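Local coordinates for protein 4-hydroxybenzoyl-CoA thioesterase (Pseudomonas sp. CBS3, PDB 1LO7) that hydrolyses 4-hydroxybenzoyl-CoA to 4-hydroxybenzoate and coenzyme A, working as a homotetramer of hot dog fold subunits in the bacterial degradation of 4-chlorobenzoate, at residues I21-Y27 with F68-S73; L31-S35 with M111-R117; A34-F39 with F92-H96. All coordinates share one frame. Where two conformers were deposited one is given. Numbering follows the deposited sequence.

In the fold
After the N-terminal strand 4-10 comes helix 25-41, and all three contacts spring from this helix or the turn leading into it. Contact 1 closes a 40-residue loop, bringing the end of strand 56-68 and the loop after it (68-73) back to 21-27. Contact 3 closes 52 residues, joining 34-39 to strand 91-101; contact 2 closes 75, joining 31-35 to the neighbouring strand 107-123. These two share A34 and S35 and are linked by the D114-R95 salt bridge. Contact 1 crosses both, touching contact 2 through F68 and M111 but staying about 7 Å (nearest atoms) from contact 3. Contacts 2 and 3 seat the helix on the sheet; contact 1 ties its N-terminal end to the loop after strand 56-68.

Contact 1: I21-Y27 with F68-S73; sequences IVWYPNY and FVCTAS. Unlike the reference sequence in segment 21-27: Y24 (reference Phe). With 4CO (4-hydroxyphenacyl coenzyme A), chain B; EDO (1,2-ethanediol), chain C.
The turn into helix 25-41, with that helix's first residues, meets the end of strand 56-68 and the loop after it, the two diverging into a wedge-shaped cleft. I21 (phi/psi -125/168°) runs beside extended A72 and S73; CA atoms are 4.6 Å apart at I21-S73 and 8.8 Å at Y24-F68. One backbone hydrogen bond, V22 N to A72 O (2.9 Å, 159°), fixes the narrow end. There V22 CG2 meets A72 CB at 4.2 Å, and I21 (chi1 p, chi2 t) sets CG2 3.9 Å from T71 CB. At the open end F68 (chi1 m) fills the hollow between Y24 and Y27: its CE2 lies 4.2 Å from Y24 CB and 3.8 Å from Y27 CD2, the Y27 and F68 rings oblique, planes at 50°. The ligand's pantetheine arm occupies the cleft, and a water joins its O5P (2.8 Å) to A72 N (3.2 Å) and Y27 OH (3.1 Å). Y24 N donates to O1B (2.9 Å, 172°), the ketone oxygen of this substrate analogue; by inference the same N-H would polarise the substrate's thioester carbonyl, near active-site D17. Strand 107-123 backs the cleft through V110 and M111, while I61 of the second subunit packs on F68.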
# COMPACT_ATOMS: atom_id res chain seq x y z
N ILE A 21 -7.05 13.95 -0.23
CA ILE A 21 -5.71 14.33 0.15
C ILE A 21 -4.87 13.09 0.43
O ILE A 21 -5.44 12.00 0.56
CB ILE A 21 -5.68 15.26 1.38
CG1 ILE A 21 -6.42 14.58 2.54
CG2 ILE A 21 -6.36 16.60 0.98
CD1 ILE A 21 -6.38 15.37 3.86
N VAL A 22 -3.57 13.25 0.54
CA VAL A 22 -2.70 12.10 0.81
C VAL A 22 -3.15 11.32 2.04
O VAL A 22 -3.27 11.90 3.11
CB VAL A 22 -1.26 12.48 1.03
CG1 VAL A 22 -0.46 11.18 1.22
CG2 VAL A 22 -0.70 13.17 -0.17
N TRP A 23 -3.35 10.01 1.88
CA TRP A 23 -3.71 9.15 2.99
C TRP A 23 -2.42 9.00 3.79
O TRP A 23 -1.42 8.59 3.25
CB TRP A 23 -4.22 7.80 2.46
CG TRP A 23 -4.70 6.91 3.57
CD1 TRP A 23 -5.49 7.24 4.63
CD2 TRP A 23 -4.41 5.53 3.70
NE1 TRP A 23 -5.74 6.15 5.43
CE2 TRP A 23 -5.07 5.08 4.88
CE3 TRP A 23 -3.66 4.65 2.95
CZ2 TRP A 23 -4.98 3.75 5.28
CZ3 TRP A 23 -3.58 3.33 3.36
CH2 TRP A 23 -4.27 2.89 4.50
N TYR A 24 -2.43 9.37 5.05
CA TYR A 24 -1.20 9.37 5.86
C TYR A 24 -0.16 8.25 5.84
O TYR A 24 1.05 8.52 5.91
CB TYR A 24 -1.34 10.00 7.26
CG TYR A 24 -1.68 8.98 8.31
CD1 TYR A 24 -0.67 8.38 9.05
CD2 TYR A 24 -3.02 8.64 8.53
CE1 TYR A 24 -0.99 7.46 10.04
CE2 TYR A 24 -3.36 7.73 9.53
CZ TYR A 24 -2.34 7.15 10.28
OH TYR A 24 -2.65 6.24 11.24
N PRO A 25 -0.59 6.99 5.77
CA PRO A 25 0.41 5.95 5.76
C PRO A 25 1.37 6.10 4.58
O PRO A 25 2.52 5.67 4.63
CB PRO A 25 -0.33 4.65 5.81
CG PRO A 25 -1.68 5.02 6.42
CD PRO A 25 -1.97 6.44 5.97
N ASN A 26 0.90 6.75 3.52
CA ASN A 26 1.74 7.01 2.35
C ASN A 26 2.96 7.85 2.70
O ASN A 26 4.06 7.63 2.16
CB ASN A 26 0.97 7.56 1.13
CG ASN A 26 0.01 6.50 0.63
OD1 ASN A 26 0.41 5.34 0.52
ND2 ASN A 26 -1.26 6.83 0.39
N TYR A 27 2.79 8.85 3.61
CA TYR A 27 3.95 9.63 4.00
C TYR A 27 5.01 8.70 4.61
O TYR A 27 6.20 8.82 4.36
CB TYR A 27 3.62 10.71 5.05
CG TYR A 27 2.82 11.85 4.46
CD1 TYR A 27 3.42 12.73 3.56
CD2 TYR A 27 1.48 12.07 4.81
CE1 TYR A 27 2.70 13.80 3.03
CE2 TYR A 27 0.75 13.13 4.29
CZ TYR A 27 1.37 14.00 3.39
OH TYR A 27 0.66 15.04 2.83
N PHE A 68 1.86 16.65 11.04
CA PHE A 68 1.29 16.93 9.71
C PHE A 68 0.77 18.34 9.74
O PHE A 68 -0.21 18.67 10.41
CB PHE A 68 0.18 15.91 9.40
CG PHE A 68 0.67 14.50 9.55
CD1 PHE A 68 0.62 13.84 10.78
CD2 PHE A 68 1.22 13.82 8.45
CE1 PHE A 68 1.06 12.52 10.92
CE2 PHE A 68 1.70 12.51 8.59
CZ PHE A 68 1.61 11.84 9.82
N VAL A 69 1.49 19.19 9.01
CA VAL A 69 1.24 20.62 9.00
C VAL A 69 0.18 21.17 8.06
O VAL A 69 -0.62 22.04 8.41
CB VAL A 69 2.59 21.30 8.89
CG1 VAL A 69 2.34 22.78 9.02
CG2 VAL A 69 3.51 20.81 10.01
N CYS A 70 0.19 20.65 6.83
CA CYS A 70 -0.79 21.04 5.83
C CYS A 70 -1.02 19.85 4.91
O CYS A 70 -0.27 18.89 4.92
CB CYS A 70 -0.50 22.34 5.07
SG CYS A 70 0.85 22.09 3.94
N THR A 71 -2.08 19.91 4.14
CA THR A 71 -2.40 18.81 3.26
C THR A 71 -1.67 18.85 1.97
O THR A 71 -1.09 19.84 1.59
CB THR A 71 -3.90 18.86 2.92
OG1 THR A 71 -4.17 20.00 2.13
CG2 THR A 71 -4.77 18.88 4.18
N ALA A 72 -1.71 17.70 1.28
CA ALA A 72 -1.11 17.63 -0.02
C ALA A 72 -2.03 16.73 -0.86
O ALA A 72 -2.83 15.96 -0.27
CB ALA A 72 0.33 17.19 -0.03
N SER A 73 -1.93 16.81 -2.18
CA SER A 73 -2.80 15.96 -3.03
C SER A 73 -2.08 15.53 -4.29
O SER A 73 -0.98 15.96 -4.57
CB SER A 73 -4.08 16.74 -3.37
OG SER A 73 -5.07 15.86 -3.91
N1A 4CO B . 0.48 18.55 17.72
C2A 4CO B . -0.60 18.62 18.57
N3A 4CO B . -1.77 19.15 18.32
C4A 4CO B . -1.85 19.65 17.07
C5A 4CO B . -0.84 19.66 16.12
C6A 4CO B . 0.38 19.07 16.47
N6A 4CO B . 1.41 19.01 15.66
N7A 4CO B . -1.27 20.28 14.95
C8A 4CO B . -2.53 20.64 15.21
N9A 4CO B . -2.92 20.31 16.48
C1D 4CO B . -4.18 20.62 17.15
C2D 4CO B . -4.29 22.11 17.48
O2D 4CO B . -3.55 22.45 18.65
C3D 4CO B . -5.78 22.19 17.75
O3D 4CO B . -6.11 21.47 18.92
P3D 4CO B . -7.02 22.09 20.05
O7A 4CO B . -6.14 22.90 20.88
O8A 4CO B . -8.10 22.89 19.46
O9A 4CO B . -7.61 20.90 20.86
C4D 4CO B . -6.29 21.34 16.59
O4D 4CO B . -5.18 20.46 16.22
C5D 4CO B . -6.84 22.06 15.40
O5D 4CO B . -5.76 22.73 14.75
P1A 4CO B . -5.94 24.25 14.35
O1A 4CO B . -4.59 24.65 13.93
O2A 4CO B . -6.45 25.05 15.44
O3A 4CO B . -6.96 24.37 13.23
P2A 4CO B . -6.78 24.35 11.63
O4A 4CO B . -8.14 24.29 11.07
O5A 4CO B . -6.14 25.60 11.23
O6A 4CO B . -5.71 23.21 11.11
CBP 4CO B . -5.65 21.17 9.97
CCP 4CO B . -6.08 21.87 11.26
CDP 4CO B . -6.30 21.82 8.74
CEP 4CO B . -5.95 19.68 10.07
CAP 4CO B . -4.16 21.44 9.67
OAP 4CO B . -3.35 21.01 10.77
C9P 4CO B . -3.66 20.51 8.57
O9P 4CO B . -4.09 20.61 7.44
N8P 4CO B . -2.73 19.46 8.95
C7P 4CO B . -2.51 18.49 7.87
C6P 4CO B . -3.48 17.31 7.94
C5P 4CO B . -2.96 16.19 7.04
O5P 4CO B . -2.73 16.35 5.84
N4P 4CO B . -2.79 14.93 7.74
C3P 4CO B . -2.19 13.86 6.96
C2P 4CO B . -3.16 13.27 5.97
S1P 4CO B . -4.86 13.20 6.54
O1B 4CO B . -5.03 9.96 6.24
C1B 4CO B . -5.91 10.80 6.16
C2B 4CO B . -7.18 10.59 6.88
C3B 4CO B . -8.19 11.57 6.76
C4B 4CO B . -9.41 11.38 7.41
C5B 4CO B . -9.63 10.20 8.16
O2B 4CO B . -10.87 9.96 8.77
C6B 4CO B . -8.59 9.24 8.28
C7B 4CO B . -7.35 9.43 7.63
CB 4CO B . -5.70 12.05 5.39
C1 EDO C . -0.53 23.08 11.49
O1 EDO C . -1.31 23.67 10.49
C2 EDO C . -1.31 22.89 12.78
O2 EDO C . -2.72 23.03 12.61
O HOH W 1 -2.38 15.26 3.30

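Contact 2: L31-S35 with M111-R117; sequences LDAAS and MRADEIR. With 4CO (4-hydroxyphenacyl coenzyme A), chain D.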
# COMPACT_ATOMS: atom_id res chain seq x y z
N LEU A 31 8.81 8.35 3.71
CA LEU A 31 9.85 8.58 4.71
C LEU A 31 10.81 7.39 4.69
O LEU A 31 12.01 7.53 4.75
CB LEU A 31 9.25 8.77 6.12
CG LEU A 31 9.09 10.24 6.51
CD1 LEU A 31 8.95 11.13 5.29
CD2 LEU A 31 7.92 10.43 7.47
N ASP A 32 10.26 6.17 4.58
CA ASP A 32 11.11 4.97 4.53
C ASP A 32 12.02 4.96 3.30
O ASP A 32 13.20 4.57 3.37
CB ASP A 32 10.29 3.68 4.64
CG ASP A 32 11.20 2.54 5.01
OD1 ASP A 32 11.87 2.58 6.03
OD2 ASP A 32 11.20 1.53 4.17
N ALA A 33 11.48 5.42 2.16
CA ALA A 33 12.32 5.45 0.96
C ALA A 33 13.38 6.53 1.13
O ALA A 33 14.55 6.38 0.75
CB ALA A 33 11.45 5.77 -0.28
N ALA A 34 12.97 7.67 1.72
CA ALA A 34 13.96 8.76 1.90
C ALA A 34 15.06 8.32 2.89
O ALA A 34 16.21 8.69 2.79
CB ALA A 34 13.28 10.02 2.42
N SER A 35 14.69 7.53 3.91
CA SER A 35 15.67 7.05 4.90
C SER A 35 16.78 6.21 4.24
O SER A 35 17.98 6.34 4.50
CB SER A 35 14.95 6.18 5.94
OG SER A 35 15.87 5.47 6.77
N MET A 111 4.89 18.20 6.16
CA MET A 111 4.96 17.32 7.32
C MET A 111 6.41 17.12 7.74
O MET A 111 7.35 17.44 7.00
CB MET A 111 4.18 15.99 7.15
CG MET A 111 4.78 15.00 6.19
SD MET A 111 5.97 13.86 6.93
CE MET A 111 5.11 12.83 8.14
N ARG A 112 6.59 16.62 8.94
CA ARG A 112 7.95 16.38 9.41
C ARG A 112 7.96 15.16 10.32
O ARG A 112 6.95 14.88 10.99
CB ARG A 112 8.49 17.60 10.18
CG ARG A 112 9.89 17.34 10.74
CD ARG A 112 10.62 18.60 11.26
NE ARG A 112 11.16 19.53 10.24
CZ ARG A 112 10.87 20.85 10.11
NH1 ARG A 112 10.03 21.49 10.93
NH2 ARG A 112 11.46 21.53 9.14
N ALA A 113 9.08 14.43 10.35
CA ALA A 113 9.12 13.31 11.24
C ALA A 113 10.56 13.07 11.73
O ALA A 113 11.51 13.24 10.96
CB ALA A 113 8.63 12.02 10.57
N ASP A 114 10.68 12.71 13.01
CA ASP A 114 11.95 12.35 13.60
C ASP A 114 11.79 10.87 13.85
O ASP A 114 10.97 10.44 14.69
CB ASP A 114 12.24 13.04 14.92
CG ASP A 114 12.72 14.43 14.67
OD1 ASP A 114 13.11 14.81 13.60
OD2 ASP A 114 12.69 15.19 15.72
N GLU A 115 12.56 10.07 13.10
CA GLU A 115 12.53 8.62 13.23
C GLU A 115 13.73 8.14 14.01
O GLU A 115 14.84 8.63 13.78
CB GLU A 115 12.60 7.92 11.82
CG GLU A 115 11.38 8.24 10.92
CD GLU A 115 11.49 7.51 9.61
OE1 GLU A 115 12.54 7.32 9.04
OE2 GLU A 115 10.34 7.13 9.12
N ILE A 116 13.51 7.18 14.88
CA ILE A 116 14.61 6.60 15.63
C ILE A 116 14.77 5.20 15.06
O ILE A 116 13.85 4.39 15.10
CB ILE A 116 14.42 6.57 17.13
CG1 ILE A 116 14.16 8.02 17.64
CG2 ILE A 116 15.69 5.95 17.74
CD1 ILE A 116 14.21 8.18 19.17
N ARG A 117 15.95 4.91 14.49
CA ARG A 117 16.17 3.61 13.91
C ARG A 117 17.47 3.01 14.44
O ARG A 117 18.25 3.66 15.18
CB ARG A 117 16.31 3.79 12.40
CG ARG A 117 14.98 4.09 11.67
CD ARG A 117 15.25 4.52 10.23
NE ARG A 117 14.07 4.96 9.46
CZ ARG A 117 13.38 4.16 8.64
NH1 ARG A 117 13.67 2.85 8.46
NH2 ARG A 117 12.37 4.72 7.97
N1A 4CO D . 12.57 5.14 21.78
C2A 4CO D . 13.88 5.50 21.66
N3A 4CO D . 14.91 4.72 21.47
C4A 4CO D . 14.55 3.42 21.39
C5A 4CO D . 13.27 2.90 21.51
C6A 4CO D . 12.23 3.83 21.70
N6A 4CO D . 10.97 3.47 21.82
N7A 4CO D . 13.27 1.52 21.39
C8A 4CO D . 14.56 1.20 21.22
N9A 4CO D . 15.37 2.31 21.23
C1D 4CO D . 16.84 2.36 21.16
C2D 4CO D . 17.48 1.84 22.45
O2D 4CO D . 17.46 2.82 23.48
C3D 4CO D . 18.89 1.62 21.94
O3D 4CO D . 19.50 2.84 21.63
P3D 4CO D . 20.95 3.21 22.14
O7A 4CO D . 20.80 3.72 23.49
O8A 4CO D . 21.82 2.03 22.09
O9A 4CO D . 21.50 4.32 21.19
C4D 4CO D . 18.57 0.96 20.60
O4D 4CO D . 17.22 1.41 20.25
C5D 4CO D . 18.70 -0.53 20.51
O5D 4CO D . 17.66 -1.10 21.31
P1A 4CO D . 18.05 -2.26 22.33
O1A 4CO D . 16.82 -2.44 23.11
O2A 4CO D . 19.19 -1.91 23.15
O3A 4CO D . 18.44 -3.51 21.56
P2A 4CO D . 17.57 -4.75 21.05
O4A 4CO D . 18.46 -5.55 20.18
O5A 4CO D . 17.18 -5.55 22.21
O6A 4CO D . 16.12 -4.31 20.41
CBP 4CO D . 15.00 -4.18 18.36
CCP 4CO D . 16.14 -3.60 19.20
CDP 4CO D . 15.18 -5.69 18.15
CEP 4CO D . 14.90 -3.42 17.04
CAP 4CO D . 13.68 -4.16 19.13
OAP 4CO D . 13.36 -2.83 19.55
C9P 4CO D . 12.50 -4.45 18.20
O9P 4CO D . 12.39 -5.54 17.68
N8P 4CO D . 11.60 -3.36 17.90
C7P 4CO D . 10.66 -3.69 16.82
C6P 4CO D . 11.20 -3.28 15.44
C5P 4CO D . 10.05 -3.31 14.43
O5P 4CO D . 9.37 -4.31 14.24
N4P 4CO D . 9.88 -2.05 13.74
C3P 4CO D . 8.73 -1.98 12.85
C2P 4CO D . 8.95 -2.75 11.58
S1P 4CO D . 10.64 -2.70 10.97
O1B 4CO D . 9.78 -1.34 8.13
C1B 4CO D . 10.72 -2.07 8.39
C2B 4CO D . 12.06 -1.73 7.91
C3B 4CO D . 13.14 -2.59 8.21
C4B 4CO D . 14.41 -2.29 7.74
C5B 4CO D . 14.61 -1.14 6.95
O2B 4CO D . 15.89 -0.85 6.42
C6B 4CO D . 13.53 -0.26 6.68
C7B 4CO D . 12.24 -0.56 7.16
CB 4CO D . 10.53 -3.28 9.23
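R117 reaches from strand 107-123 to helix 25-41 and brings two carboxylates together around its guanidinium. D32 OD1 receives NH2 at 2.9 Å and NH1 at 3.0 Å of R117, a salt bridge between helix and strand. Within the strand, E115 OE1 takes both NH2 and NE of R117 at 2.8 Å, so NH2 serves two acids at once. NH1 has a second acceptor in T59 O. E115 OE1 is also hydrogen-bonded to H96 NE2; of the other two acid oxygens, E115 OE2 meets Y24 OH of the second subunit in a weak hydrogen bond and D32 OD2 accepts from W23 NE1 of that subunit. S35 OG sits over one face of the guanidinium, 3.3 Å from R117 NE, but the angle is too poor for a hydrogen bond; its closer polar neighbour is the side-chain amide of Q94.

Beyond the charges, L31 supplies the apolar part. Its CD2 lies 3.6 Å from A113 CB and 3.8 Å from M111 CE. M111, A113, E115 and R117 alternate along the strand and all direct CA-to-CB toward the helix; the axes of helix 31-35 and strand 111-117 pass 11.1 Å apart, crossing at -60°.

The 4-hydroxyphenacyl ring borders the network: its C6B is 3.4 Å from D32 OD1 and 3.6 Å from R117 NH1. A helix laid across a curved antiparallel sheet is the hot dog fold, and here the buried salt-bridge network forms part of the wall of the acyl-group pocket at a subunit interface.

Contact 3: A34-F39 with F92-H96; sequences ASRNYF and FVQRH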
# COMPACT_ATOMS: atom_id res chain seq x y z
N ALA A 34 12.97 7.67 1.72
CA ALA A 34 13.96 8.76 1.90
C ALA A 34 15.06 8.32 2.89
O ALA A 34 16.21 8.69 2.79
CB ALA A 34 13.28 10.02 2.42
N SER A 35 14.69 7.53 3.91
CA SER A 35 15.67 7.05 4.90
C SER A 35 16.78 6.21 4.24
O SER A 35 17.98 6.34 4.50
CB SER A 35 14.95 6.18 5.94
OG SER A 35 15.87 5.47 6.77
N ARG A 36 16.33 5.30 3.37
CA ARG A 36 17.25 4.40 2.70
C ARG A 36 18.04 5.15 1.65
O ARG A 36 19.23 4.88 1.44
CB ARG A 36 16.50 3.24 2.05
CG ARG A 36 17.41 2.04 1.82
CD ARG A 36 16.63 0.86 1.24
NE ARG A 36 16.09 1.16 -0.11
CZ ARG A 36 16.79 1.07 -1.24
NH1 ARG A 36 18.05 0.66 -1.29
NH2 ARG A 36 16.19 1.39 -2.39
N ASN A 37 17.35 6.07 0.96
CA ASN A 37 17.98 6.89 -0.07
C ASN A 37 19.16 7.67 0.53
O ASN A 37 20.22 7.89 -0.11
CB ASN A 37 16.94 7.87 -0.68
CG ASN A 37 17.61 8.77 -1.75
OD1 ASN A 37 17.91 8.29 -2.88
ND2 ASN A 37 17.85 10.02 -1.42
N TYR A 38 18.97 8.12 1.79
CA TYR A 38 20.02 8.87 2.48
C TYR A 38 21.25 8.00 2.59
O TYR A 38 22.34 8.40 2.21
CB TYR A 38 19.54 9.21 3.90
CG TYR A 38 20.60 9.82 4.78
CD1 TYR A 38 20.85 11.19 4.76
CD2 TYR A 38 21.34 9.01 5.64
CE1 TYR A 38 21.83 11.76 5.58
CE2 TYR A 38 22.32 9.54 6.47
CZ TYR A 38 22.56 10.92 6.43
OH TYR A 38 23.54 11.41 7.26
N PHE A 39 21.09 6.78 3.09
CA PHE A 39 22.24 5.92 3.23
C PHE A 39 22.87 5.56 1.88
O PHE A 39 24.11 5.54 1.78
CB PHE A 39 21.85 4.63 4.00
CG PHE A 39 21.54 4.95 5.45
CD1 PHE A 39 22.53 5.52 6.23
CD2 PHE A 39 20.28 4.70 6.02
CE1 PHE A 39 22.29 5.84 7.57
CE2 PHE A 39 20.03 5.03 7.36
CZ PHE A 39 21.04 5.59 8.14
N PHE A 92 19.95 5.88 16.16
CA PHE A 92 20.24 7.18 15.60
C PHE A 92 18.88 7.84 15.30
O PHE A 92 17.86 7.15 15.10
CB PHE A 92 21.16 7.07 14.36
CG PHE A 92 20.56 6.25 13.23
CD1 PHE A 92 20.86 4.88 13.09
CD2 PHE A 92 19.67 6.81 12.30
CE1 PHE A 92 20.30 4.10 12.07
CE2 PHE A 92 19.12 6.04 11.26
CZ PHE A 92 19.43 4.68 11.14
N VAL A 93 18.89 9.15 15.29
CA VAL A 93 17.69 9.91 15.04
C VAL A 93 17.83 10.44 13.65
O VAL A 93 18.79 11.14 13.35
CB VAL A 93 17.53 11.07 16.05
CG1 VAL A 93 16.27 11.88 15.70
CG2 VAL A 93 17.47 10.62 17.52
N GLN A 94 16.88 10.07 12.79
CA GLN A 94 16.87 10.51 11.41
C GLN A 94 15.67 11.46 11.22
O GLN A 94 14.51 11.09 11.44
CB GLN A 94 16.78 9.31 10.43
CG GLN A 94 17.17 9.66 8.99
CD GLN A 94 17.36 8.39 8.15
OE1 GLN A 94 18.20 8.34 7.23
NE2 GLN A 94 16.60 7.36 8.46
N ARG A 95 15.97 12.68 10.84
CA ARG A 95 14.94 13.68 10.65
C ARG A 95 14.61 13.86 9.18
O ARG A 95 15.50 13.89 8.31
CB ARG A 95 15.39 15.04 11.23
CG ARG A 95 14.44 16.18 10.80
CD ARG A 95 14.60 17.44 11.64
NE ARG A 95 14.20 17.18 13.02
CZ ARG A 95 14.26 18.09 13.98
NH1 ARG A 95 14.70 19.33 13.74
NH2 ARG A 95 13.87 17.76 15.18
N HIS A 96 13.29 13.99 8.90
CA HIS A 96 12.82 14.20 7.55
C HIS A 96 11.88 15.40 7.50
O HIS A 96 10.94 15.47 8.29
CB HIS A 96 12.04 13.02 6.99
CG HIS A 96 12.66 11.67 7.14
ND1 HIS A 96 13.55 11.20 6.21
CD2 HIS A 96 12.44 10.72 8.07
CE1 HIS A 96 13.88 9.98 6.59
NE2 HIS A 96 13.24 9.67 7.73
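Helix 34-39 and strand 92-96 cross at 111° between their N-to-C directions, with axes 10.0 Å apart at closest approach. The nearest CA pairs are S35 with Q94 at 7.5 Å and A34 with H96 at 7.9 Å. Alternation along the strand turns the CA-to-CB bonds of F92, Q94 and H96 toward the helix, the helix-on-sheet arrangement of the hot dog fold. At one end the edge of the F39 ring approaches the face of F92 in an offset edge-to-face pair, centroids 5.5 Å apart and planes at 82°, with the two CZ atoms 3.5 Å apart. In the middle, Q94 loses 69 Å² to the helix, its amide end reaching S35, Y38 and F39. At the other end H96 CE1 lies 3.7 Å from S35 N; T82 OG1 and E115 OE1 hold the imidazole nitrogens by hydrogen bonds. F119 of strand 107-123 packs against both F39 and F92, while C140 of helix 134-140 and I5 of strand 4-10 both touch Y38.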